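PDB 1Q5D: P450 epoxidase from Sorangium cellulosum, which belongs to the cytochrome P450 family, binding a haem group and, in this model, the ligand EPB. Local coordinates for residues A[50-55]-A[326-331]; A[57-62]-A[354-359]; A[294-299]-A[333-338]. All blocks are in the same frame, centred on the assembly; numbering follows the deposited sequence.

Contact 1 (A[50-55]-A[326-331]); sequences WVLTRY and VFLLIP
Trp-50 to Leu-52 run parallel to Val-326 to Leu-328 as neighbouring strands, their axes 25° apart and approaching to 4.5 Å. They are the one parallel pair in the five-strand mixed sheet of this cytochrome P450 fold, with strand 41-44 beyond the first and strand 304-309 beyond the second. Phe-327 is held through both its backbone polar atoms: its N gives to Trp-50 O at 2.6 Å, and its O takes the N-H of Leu-52 at 2.8 Å. Leu-329 N then gives to Leu-52 O, just where the second strand turns into helix 330-333.

Side chains alternate between the two faces. On one face, Leu-52 meets Val-326 obliquely, its CD1 resting 3.8 Å from Val-326 CG1; Leu-52 and Leu-328 also pack here against helix 55-62. On the other face lie Val-51 and Phe-327. Val-51 has CG1 anti to its backbone N (chi1 175°), where it reaches Leu-329 CB at 4.0 Å, while CG2 faces Phe-327 CB. The ring of Phe-327 leads away from the strand pair and touches EPB, which places Phe-327 in the wall of that ligand's pocket. Thr-53 continues the hydrophobic contact with a methyl, although its OG1 is bonded to Thr-39 O. That methyl, Thr-53 CG2, lies 4.1 Å from Leu-329 CD2.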
loop_
_atom_site.group_PDB
_atom_site.type_symbol
_atom_site.label_atom_id
_atom_site.label_comp_id
_atom_site.label_asym_id
_atom_site.label_seq_id
_atom_site.Cartn_x
_atom_site.Cartn_y
_atom_site.Cartn_z
ATOM N N TRP A 50 17.829 2.146 -11.897
ATOM C CA TRP A 50 17.227 1.691 -13.140
ATOM C C TRP A 50 15.714 1.566 -12.980
ATOM O O TRP A 50 15.236 1.346 -11.868
ATOM C CB TRP A 50 17.815 0.338 -13.503
ATOM C CG TRP A 50 19.274 0.405 -13.816
ATOM C CD1 TRP A 50 20.318 0.081 -12.984
ATOM C CD2 TRP A 50 19.858 0.824 -15.050
ATOM N NE1 TRP A 50 21.513 0.265 -13.639
ATOM C CE2 TRP A 50 21.257 0.728 -14.906
ATOM C CE3 TRP A 50 19.336 1.255 -16.279
ATOM C CZ2 TRP A 50 22.141 1.043 -15.943
ATOM C CZ3 TRP A 50 20.225 1.589 -17.304
ATOM C CH2 TRP A 50 21.606 1.471 -17.125
ATOM N N VAL A 51 14.979 1.671 -14.090
ATOM C CA VAL A 51 13.511 1.615 -14.088
ATOM C C VAL A 51 13.050 0.626 -15.155
ATOM O O VAL A 51 13.388 0.777 -16.342
ATOM C CB VAL A 51 12.890 2.992 -14.384
ATOM C CG1 VAL A 51 11.371 2.904 -14.514
ATOM C CG2 VAL A 51 13.256 4.004 -13.287
ATOM N N LEU A 52 12.287 -0.384 -14.745
ATOM C CA LEU A 52 11.733 -1.354 -15.692
ATOM C C LEU A 52 10.282 -1.025 -16.015
ATOM O O LEU A 52 9.447 -0.868 -15.104
ATOM C CB LEU A 52 11.868 -2.776 -15.141
ATOM C CG LEU A 52 13.304 -3.296 -15.068
ATOM C CD1 LEU A 52 13.407 -4.486 -14.133
ATOM C CD2 LEU A 52 13.797 -3.662 -16.467
ATOM N N THR A 53 9.974 -0.945 -17.313
ATOM C CA THR A 53 8.687 -0.452 -17.781
ATOM C C THR A 53 7.676 -1.498 -18.258
ATOM O O THR A 53 6.522 -1.162 -18.448
ATOM C CB THR A 53 8.889 0.520 -18.945
ATOM O OG1 THR A 53 9.642 -0.141 -19.980
ATOM C CG2 THR A 53 9.767 1.708 -18.531
ATOM N N ARG A 54 8.103 -2.734 -18.498
ATOM C CA ARG A 54 7.208 -3.699 -19.137
ATOM C C ARG A 54 6.805 -4.870 -18.229
ATOM O O ARG A 54 7.589 -5.336 -17.410
ATOM C CB ARG A 54 7.823 -4.205 -20.446
ATOM C CG ARG A 54 7.973 -3.094 -21.489
ATOM C CD ARG A 54 8.888 -3.438 -22.676
ATOM N NE ARG A 54 9.100 -2.263 -23.520
ATOM C CZ ARG A 54 9.877 -2.245 -24.597
ATOM N NH1 ARG A 54 10.533 -3.345 -24.964
ATOM N NH2 ARG A 54 10.003 -1.123 -25.296
ATOM N N TYR A 55 5.566 -5.326 -18.374
ATOM C CA TYR A 55 5.057 -6.388 -17.504
ATOM C C TYR A 55 6.013 -7.567 -17.312
ATOM O O TYR A 55 6.359 -7.922 -16.186
ATOM C CB TYR A 55 3.698 -6.900 -17.988
ATOM C CG TYR A 55 3.100 -7.900 -17.028
ATOM C CD1 TYR A 55 2.158 -7.500 -16.080
ATOM C CD2 TYR A 55 3.488 -9.249 -17.053
ATOM C CE1 TYR A 55 1.603 -8.415 -15.191
ATOM C CE2 TYR A 55 2.937 -10.174 -16.160
ATOM C CZ TYR A 55 1.992 -9.750 -15.240
ATOM O OH TYR A 55 1.442 -10.648 -14.342
ATOM N N VAL A 326 16.906 -0.927 -8.513
ATOM C CA VAL A 326 16.031 -1.052 -9.660
ATOM C C VAL A 326 14.583 -0.819 -9.246
ATOM O O VAL A 326 14.095 -1.463 -8.314
ATOM C CB VAL A 326 16.147 -2.465 -10.288
ATOM C CG1 VAL A 326 15.383 -2.519 -11.581
ATOM C CG2 VAL A 326 17.633 -2.851 -10.498
ATOM N N PHE A 327 13.918 0.106 -9.934
ATOM C CA PHE A 327 12.502 0.376 -9.750
ATOM C C PHE A 327 11.652 -0.408 -10.743
ATOM O O PHE A 327 11.905 -0.394 -11.947
ATOM C CB PHE A 327 12.216 1.864 -9.938
ATOM C CG PHE A 327 11.963 2.609 -8.655
ATOM C CD1 PHE A 327 12.918 3.494 -8.153
ATOM C CD2 PHE A 327 10.758 2.464 -7.969
ATOM C CE1 PHE A 327 12.674 4.211 -6.970
ATOM C CE2 PHE A 327 10.512 3.176 -6.792
ATOM C CZ PHE A 327 11.476 4.053 -6.296
ATOM N N LEU A 328 10.649 -1.096 -10.221
ATOM C CA LEU A 328 9.669 -1.806 -11.027
ATOM C C LEU A 328 8.539 -0.834 -11.244
ATOM O O LEU A 328 7.860 -0.487 -10.287
ATOM C CB LEU A 328 9.162 -3.021 -10.237
ATOM C CG LEU A 328 10.063 -4.254 -10.240
ATOM C CD1 LEU A 328 11.540 -3.932 -10.107
ATOM C CD2 LEU A 328 9.649 -5.285 -9.194
ATOM N N LEU A 329 8.355 -0.355 -12.479
ATOM C CA LEU A 329 7.344 0.671 -12.769
ATOM C C LEU A 329 5.938 0.081 -12.860
ATOM O O LEU A 329 5.415 -0.130 -13.952
ATOM C CB LEU A 329 7.693 1.464 -14.045
ATOM C CG LEU A 329 6.929 2.757 -14.341
ATOM C CD1 LEU A 329 6.975 3.774 -13.164
ATOM C CD2 LEU A 329 7.423 3.430 -15.650
ATOM N N ILE A 330 5.316 -0.134 -11.698
ATOM C CA ILE A 330 4.053 -0.868 -11.614
ATOM C C ILE A 330 2.891 -0.335 -12.435
ATOM O O ILE A 330 2.241 -1.112 -13.119
ATOM C CB ILE A 330 3.612 -1.072 -10.133
ATOM C CG1 ILE A 330 4.686 -1.807 -9.323
ATOM C CG2 ILE A 330 2.264 -1.766 -10.061
ATOM C CD1 ILE A 330 5.109 -3.135 -9.865
ATOM N N PRO A 331 2.586 0.961 -12.362
ATOM C CA PRO A 331 1.462 1.503 -13.129
ATOM C C PRO A 331 1.676 1.344 -14.629
ATOM O O PRO A 331 0.705 1.307 -15.367
ATOM C CB PRO A 331 1.451 2.993 -12.758
ATOM C CG PRO A 331 2.237 3.070 -11.531
ATOM C CD PRO A 331 3.260 1.994 -11.555
#

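Contact 2 (A[57-62]-A[354-359]); sequences DVSAVF and ASLAYG. With HEM (protoporphyrin IX containing Fe), chain B.
Phe-62 and Gly-359 meet beside the haem, with Gly-359 C over one face of the phenyl ring and Gly-359 CA 3.9 Å from Phe-62 CE1. The ring turns its edge to a propionate, Phe-62 CE1 lying 3.8 Å from HEM O2A, which is in the ring plane. Gly-359 fits closely here: its phi is positive (84°), a backbone shape in which a CB would be jammed against the preceding carbonyl O and crowded by HEM CAA.

Next to it, Ala-357 O lies 3.4 Å from the porphyrin methyl HEM CMA. Tyr-358 brings CE2 to 3.5 Å from HEM C3B, its ring oblique to the pyrrole. It sits on the side of the porphyrin opposite the water that binds the iron.

This is the haem-binding loop of the P450 family. In that signature an aromatic residue and a glycine precede the cysteine whose thiolate binds the iron; Cys-365, joined to Tyr-358 by a backbone hydrogen bond, fits that place. Leu-356 to Gly-359 form a type I turn, closed by Gly-359 N giving to Leu-356 O at 2.7 Å.

Further out, Leu-356 joins the turn to helix 55-62. Its chi1 (-57°) sets CG anti to the carbonyl carbon, and from there chi2 (160°) carries CD1 to Val-58 CG1 at 3.7 Å, with both methyls resting against Ser-59 CB. Leu-356 CB also approaches Phe-62 CE2, more loosely. At the start of the loop, Ser-355 OG accepts a weak bond from Ala-357 N. Val-58, Val-61 and Phe-62 of the helix also pack on Leu-328 of the sheet, and Phe-62 touches Thr-305 and Arg-307, both hydrogen-bonded to the haem.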
loop_
_atom_site.group_PDB
_atom_site.type_symbol
_atom_site.label_atom_id
_atom_site.label_comp_id
_atom_site.label_asym_id
_atom_site.label_seq_id
_atom_site.Cartn_x
_atom_site.Cartn_y
_atom_site.Cartn_z
ATOM N N ASP A 57 9.196 -8.120 -17.779
ATOM C CA ASP A 57 10.448 -7.836 -17.094
ATOM C C ASP A 57 10.188 -7.531 -15.617
ATOM O O ASP A 57 10.896 -8.012 -14.735
ATOM C CB ASP A 57 11.178 -6.671 -17.771
ATOM C CG ASP A 57 11.352 -6.888 -19.262
ATOM O OD1 ASP A 57 11.912 -7.939 -19.630
ATOM O OD2 ASP A 57 10.944 -6.090 -20.134
ATOM N N VAL A 58 9.171 -6.720 -15.353
ATOM C CA VAL A 58 8.760 -6.428 -13.979
ATOM C C VAL A 58 8.383 -7.711 -13.217
ATOM O O VAL A 58 8.884 -7.979 -12.116
ATOM C CB VAL A 58 7.580 -5.446 -13.973
ATOM C CG1 VAL A 58 6.933 -5.394 -12.613
ATOM C CG2 VAL A 58 8.049 -4.054 -14.394
ATOM N N SER A 59 7.507 -8.503 -13.811
ATOM C CA SER A 59 7.076 -9.737 -13.182
ATOM C C SER A 59 8.251 -10.677 -12.941
ATOM O O SER A 59 8.344 -11.299 -11.889
ATOM C CB SER A 59 6.004 -10.423 -14.026
ATOM O OG SER A 59 5.781 -11.732 -13.545
ATOM N N ALA A 60 9.158 -10.767 -13.906
ATOM C CA ALA A 60 10.309 -11.664 -13.784
ATOM C C ALA A 60 11.187 -11.307 -12.594
ATOM O O ALA A 60 11.598 -12.179 -11.832
ATOM C CB ALA A 60 11.123 -11.666 -15.070
ATOM N N VAL A 61 11.451 -10.013 -12.424
ATOM C CA VAL A 61 12.303 -9.539 -11.338
ATOM C C VAL A 61 11.748 -9.898 -9.951
ATOM O O VAL A 61 12.507 -10.209 -9.034
ATOM C CB VAL A 61 12.558 -8.019 -11.445
ATOM C CG1 VAL A 61 13.136 -7.467 -10.154
ATOM C CG2 VAL A 61 13.494 -7.734 -12.610
ATOM N N PHE A 62 10.433 -9.850 -9.794
ATOM C CA PHE A 62 9.819 -10.242 -8.527
ATOM C C PHE A 62 10.349 -11.611 -8.091
ATOM O O PHE A 62 10.581 -11.854 -6.906
ATOM C CB PHE A 62 8.289 -10.293 -8.659
ATOM C CG PHE A 62 7.593 -8.990 -8.343
ATOM C CD1 PHE A 62 7.535 -8.507 -7.044
ATOM C CD2 PHE A 62 6.972 -8.262 -9.345
ATOM C CE1 PHE A 62 6.879 -7.319 -6.756
ATOM C CE2 PHE A 62 6.327 -7.072 -9.071
ATOM C CZ PHE A 62 6.274 -6.602 -7.775
ATOM N N ALA A 354 -3.572 -11.447 -13.673
ATOM C CA ALA A 354 -2.181 -11.070 -13.937
ATOM C C ALA A 354 -1.769 -9.755 -13.256
ATOM O O ALA A 354 -0.597 -9.380 -13.284
ATOM C CB ALA A 354 -1.918 -10.999 -15.449
ATOM N N SER A 355 -2.712 -9.053 -12.644
ATOM C CA SER A 355 -2.346 -7.812 -11.934
ATOM C C SER A 355 -1.238 -8.079 -10.905
ATOM O O SER A 355 -1.305 -9.061 -10.179
ATOM C CB SER A 355 -3.572 -7.177 -11.291
ATOM O OG SER A 355 -3.213 -6.028 -10.521
ATOM N N LEU A 356 -0.216 -7.223 -10.863
ATOM C CA LEU A 356 0.900 -7.354 -9.901
ATOM C C LEU A 356 0.759 -6.362 -8.733
ATOM O O LEU A 356 1.679 -6.207 -7.909
ATOM C CB LEU A 356 2.258 -7.100 -10.592
ATOM C CG LEU A 356 2.645 -7.952 -11.804
ATOM C CD1 LEU A 356 3.728 -7.279 -12.654
ATOM C CD2 LEU A 356 3.131 -9.301 -11.341
ATOM N N ALA A 357 -0.393 -5.711 -8.673
ATOM C CA ALA A 357 -0.698 -4.664 -7.684
ATOM C C ALA A 357 -0.351 -5.053 -6.237
ATOM O O ALA A 357 0.066 -4.201 -5.442
ATOM C CB ALA A 357 -2.160 -4.239 -7.808
ATOM N N TYR A 358 -0.496 -6.337 -5.898
ATOM C CA TYR A 358 -0.174 -6.800 -4.546
ATOM C C TYR A 358 1.108 -7.609 -4.504
ATOM O O TYR A 358 1.362 -8.326 -3.533
ATOM C CB TYR A 358 -1.318 -7.623 -3.955
ATOM C CG TYR A 358 -2.567 -6.827 -3.672
ATOM C CD1 TYR A 358 -3.617 -6.799 -4.581
ATOM C CD2 TYR A 358 -2.705 -6.102 -2.486
ATOM C CE1 TYR A 358 -4.773 -6.079 -4.320
ATOM C CE2 TYR A 358 -3.869 -5.365 -2.226
ATOM C CZ TYR A 358 -4.891 -5.367 -3.143
ATOM O OH TYR A 358 -6.053 -4.667 -2.896
ATOM N N GLY A 359 1.917 -7.506 -5.563
ATOM C CA GLY A 359 3.215 -8.141 -5.579
ATOM C C GLY A 359 3.186 -9.607 -6.000
ATOM O O GLY A 359 2.120 -10.145 -6.302
HETATM C CHA HEM B . 3.897 -5.796 0.847
HETATM C CHB HEM B . 0.701 -3.515 -1.948
HETATM C CHC HEM B . -2.432 -3.363 1.766
HETATM C CHD HEM B . 0.975 -5.097 4.679
HETATM C C1A HEM B . 3.266 -5.273 -0.251
HETATM C C2A HEM B . 3.776 -5.278 -1.602
HETATM C C3A HEM B . 2.903 -4.630 -2.374
HETATM C C4A HEM B . 1.807 -4.204 -1.536
HETATM C CMA HEM B . 3.036 -4.391 -3.903
HETATM C CAA HEM B . 5.108 -5.926 -2.050
HETATM C CBA HEM B . 6.215 -4.871 -2.150
HETATM C CGA HEM B . 7.478 -5.522 -2.688
HETATM O O1A HEM B . 8.553 -4.846 -2.726
HETATM O O2A HEM B . 7.423 -6.728 -3.064
HETATM C C1B HEM B . -0.396 -3.296 -1.166
HETATM C C2B HEM B . -1.602 -2.668 -1.647
HETATM C C3B HEM B . -2.454 -2.607 -0.637
HETATM C C4B HEM B . -1.836 -3.199 0.531
HETATM C CMB HEM B . -1.870 -2.116 -3.074
HETATM C CAB HEM B . -3.860 -2.004 -0.798
HETATM C CBB HEM B . -4.566 -1.579 0.245
HETATM C C1C HEM B . -1.813 -3.854 2.876
HETATM C C2C HEM B . -2.409 -4.046 4.180
HETATM C C3C HEM B . -1.451 -4.525 4.978
HETATM C C4C HEM B . -0.236 -4.661 4.196
HETATM C CMC HEM B . -3.893 -3.731 4.509
HETATM C CAC HEM B . -1.493 -4.912 6.467
HETATM C CBC HEM B . -2.652 -5.048 7.106
HETATM C C1D HEM B . 2.087 -5.377 3.925
HETATM C C2D HEM B . 3.336 -5.797 4.488
HETATM C C3D HEM B . 4.249 -6.023 3.306
HETATM C C4D HEM B . 3.464 -5.694 2.147
HETATM C CMD HEM B . 3.658 -5.998 5.978
HETATM C CAD HEM B . 5.704 -6.520 3.334
HETATM C CBD HEM B . 5.639 -7.986 2.889
HETATM C CGD HEM B . 7.021 -8.590 2.841
HETATM O O1D HEM B . 7.979 -7.842 2.521
HETATM O O2D HEM B . 7.173 -9.815 3.132
HETATM N NA HEM B . 2.058 -4.611 -0.234
HETATM N NB HEM B . -0.550 -3.626 0.181
HETATM N NC HEM B . -0.494 -4.228 2.933
HETATM N ND HEM B . 2.194 -5.316 2.546
HETATM FE FE HEM B . 0.728 -4.579 1.306
HETATM O O HOH W 1 1.555 -2.565 1.665
#

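Contact 3 (A[294-299]-A[333-338]); sequences VLRFDN and ALRDGT
Arg-335 bends at chi2 (-69°), which swings CD round, and a chi4 of 92° turns CZ so that the guanidinium reaches Phe-297. Its plane lies within 7° of the phenyl ring plane, with Arg-335 NH2 above one face, offset toward the rim and 3.1 Å from Phe-297 CE1. The same group grips the backbone side-on: NE gives to Phe-297 O at 2.8 Å, in the carbonyl plane, and NH2 gives to that oxygen at 2.9 Å from a tilted position. Two donors thus hold the last carbonyl of helix 287-297.

Arg-296 works in the other direction, NH1 giving to Leu-334 O at 3.0 Å with the oxygen in the guanidinium plane. It belongs to the ExxR motif of P450s and forms a salt bridge with Glu-293. Arg-296 NH1 and Arg-335 NE are only 4.5 Å apart, a repulsion presumably offset by Glu-293 and by Asp-344, the salt-bridge partner of Arg-335. Beside this bond, Leu-334 CB lies 3.3 Å from Arg-296 O.

The turn 333-336 leaves helix 330-333 to dock on the end of helix 287-297, which packs in turn on helix 257-272 and the haem through Leu-295, while Phe-29 of helix 29-38 makes a cation-pi contact with Arg-335.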
loop_
_atom_site.group_PDB
_atom_site.type_symbol
_atom_site.label_atom_id
_atom_site.label_comp_id
_atom_site.label_asym_id
_atom_site.label_seq_id
_atom_site.Cartn_x
_atom_site.Cartn_y
_atom_site.Cartn_z
ATOM N N VAL A 294 -9.417 -1.778 -10.281
ATOM C CA VAL A 294 -9.061 -0.399 -9.945
ATOM C C VAL A 294 -7.540 -0.291 -9.858
ATOM O O VAL A 294 -6.939 0.629 -10.428
ATOM C CB VAL A 294 -9.689 0.067 -8.616
ATOM C CG1 VAL A 294 -9.005 1.365 -8.109
ATOM C CG2 VAL A 294 -11.168 0.293 -8.771
ATOM N N LEU A 295 -6.915 -1.253 -9.172
ATOM C CA LEU A 295 -5.464 -1.254 -8.988
ATOM C C LEU A 295 -4.702 -1.653 -10.232
ATOM O O LEU A 295 -3.539 -1.282 -10.394
ATOM C CB LEU A 295 -5.044 -2.157 -7.828
ATOM C CG LEU A 295 -5.477 -1.672 -6.442
ATOM C CD1 LEU A 295 -5.027 -2.621 -5.376
ATOM C CD2 LEU A 295 -4.959 -0.257 -6.150
ATOM N N ARG A 296 -5.354 -2.415 -11.104
ATOM C CA ARG A 296 -4.750 -2.809 -12.372
ATOM C C ARG A 296 -4.775 -1.610 -13.343
ATOM O O ARG A 296 -3.754 -1.256 -13.955
ATOM C CB ARG A 296 -5.518 -4.032 -12.939
ATOM C CG ARG A 296 -4.791 -4.810 -14.045
ATOM C CD ARG A 296 -4.735 -4.078 -15.413
ATOM N NE ARG A 296 -6.008 -3.496 -15.852
ATOM C CZ ARG A 296 -6.131 -2.656 -16.889
ATOM N NH1 ARG A 296 -5.059 -2.282 -17.570
ATOM N NH2 ARG A 296 -7.317 -2.184 -17.252
ATOM N N PHE A 297 -5.939 -0.980 -13.466
ATOM C CA PHE A 297 -6.157 0.076 -14.446
ATOM C C PHE A 297 -5.524 1.388 -13.983
ATOM O O PHE A 297 -4.941 2.131 -14.791
ATOM C CB PHE A 297 -7.658 0.305 -14.647
ATOM C CG PHE A 297 -7.993 1.557 -15.424
ATOM C CD1 PHE A 297 -7.673 1.662 -16.767
ATOM C CD2 PHE A 297 -8.665 2.609 -14.820
ATOM C CE1 PHE A 297 -7.981 2.803 -17.488
ATOM C CE2 PHE A 297 -8.983 3.751 -15.538
ATOM C CZ PHE A 297 -8.648 3.852 -16.873
ATOM N N ASP A 298 -5.625 1.655 -12.686
ATOM C CA ASP A 298 -5.202 2.951 -12.146
ATOM C C ASP A 298 -4.401 2.772 -10.874
ATOM O O ASP A 298 -4.825 3.196 -9.792
ATOM C CB ASP A 298 -6.438 3.800 -11.875
ATOM C CG ASP A 298 -6.146 5.290 -11.877
ATOM O OD1 ASP A 298 -5.021 5.720 -12.225
ATOM O OD2 ASP A 298 -7.025 6.098 -11.538
ATOM N N ASN A 299 -3.249 2.130 -11.000
ATOM C CA ASN A 299 -2.486 1.739 -9.843
ATOM C C ASN A 299 -2.103 2.953 -9.012
ATOM O O ASN A 299 -1.688 3.991 -9.567
ATOM C CB ASN A 299 -1.219 1.004 -10.259
ATOM C CG ASN A 299 -0.522 0.379 -9.084
ATOM O OD1 ASN A 299 0.497 0.900 -8.591
ATOM N ND2 ASN A 299 -1.069 -0.752 -8.606
ATOM N N ALA A 333 3.707 -1.310 -16.119
ATOM C CA ALA A 333 3.595 -2.738 -16.383
ATOM C C ALA A 333 2.116 -3.141 -16.438
ATOM O O ALA A 333 1.736 -4.030 -17.200
ATOM C CB ALA A 333 4.346 -3.528 -15.290
ATOM N N LEU A 334 1.274 -2.467 -15.656
ATOM C CA LEU A 334 -0.124 -2.857 -15.562
ATOM C C LEU A 334 -0.940 -2.266 -16.691
ATOM O O LEU A 334 -2.129 -2.560 -16.809
ATOM C CB LEU A 334 -0.718 -2.509 -14.184
ATOM C CG LEU A 334 -0.046 -3.268 -13.030
ATOM C CD1 LEU A 334 -0.791 -3.126 -11.709
ATOM C CD2 LEU A 334 0.155 -4.752 -13.368
ATOM N N ARG A 335 -0.299 -1.454 -17.539
ATOM C CA ARG A 335 -0.932 -1.000 -18.773
ATOM C C ARG A 335 -0.320 -1.658 -20.012
ATOM O O ARG A 335 -0.503 -1.193 -21.124
ATOM C CB ARG A 335 -0.868 0.530 -18.912
ATOM C CG ARG A 335 -1.763 1.290 -17.948
ATOM C CD ARG A 335 -3.241 1.129 -18.212
ATOM N NE ARG A 335 -4.040 2.049 -17.410
ATOM C CZ ARG A 335 -4.429 3.255 -17.789
ATOM N NH1 ARG A 335 -4.115 3.712 -18.993
ATOM N NH2 ARG A 335 -5.153 4.005 -16.969
ATOM N N ASP A 336 0.410 -2.746 -19.806
ATOM C CA ASP A 336 1.104 -3.417 -20.882
ATOM C C ASP A 336 0.107 -4.188 -21.755
ATOM O O ASP A 336 -0.529 -5.128 -21.292
ATOM C CB ASP A 336 2.156 -4.345 -20.280
ATOM C CG ASP A 336 3.165 -4.820 -21.294
ATOM O OD1 ASP A 336 2.798 -5.003 -22.469
ATOM O OD2 ASP A 336 4.342 -5.054 -20.997
ATOM N N GLY A 337 -0.031 -3.772 -23.016
ATOM C CA GLY A 337 -1.014 -4.344 -23.925
ATOM C C GLY A 337 -0.728 -5.757 -24.394
ATOM O O GLY A 337 -1.596 -6.424 -24.963
ATOM N N THR A 338 0.482 -6.234 -24.171
ATOM C CA THR A 338 0.764 -7.623 -24.492
ATOM C C THR A 338 0.213 -8.550 -23.415
ATOM O O THR A 338 0.232 -9.765 -23.572
ATOM C CB THR A 338 2.265 -7.872 -24.712
ATOM O OG1 THR A 338 2.978 -7.675 -23.485
ATOM C CG2 THR A 338 2.851 -6.830 -25.655
#

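All three contacts are largely buried and lie on the same side of the chain's centre. Contact 1 is backbone pairing within the sheet, contact 2 mostly apolar packing of a helix on the haem-binding loop, and contact 3 charged side chains meeting carbonyl oxygens. Contacts 1 and 2 share a continuous piece of chain, since helix 55-62 directly follows strand 49-52; contacts 1 and 3 lie just before and just after the short helix 330-333. Tyr-55 ties them together: its OH probably bonds to Ala-354 O and its N to Asp-336 OD2. Contacts 2 and 3 touch where Ala-357 CB packs on Leu-295 and Asn-299, so helix 287-297 backs the haem-binding loop.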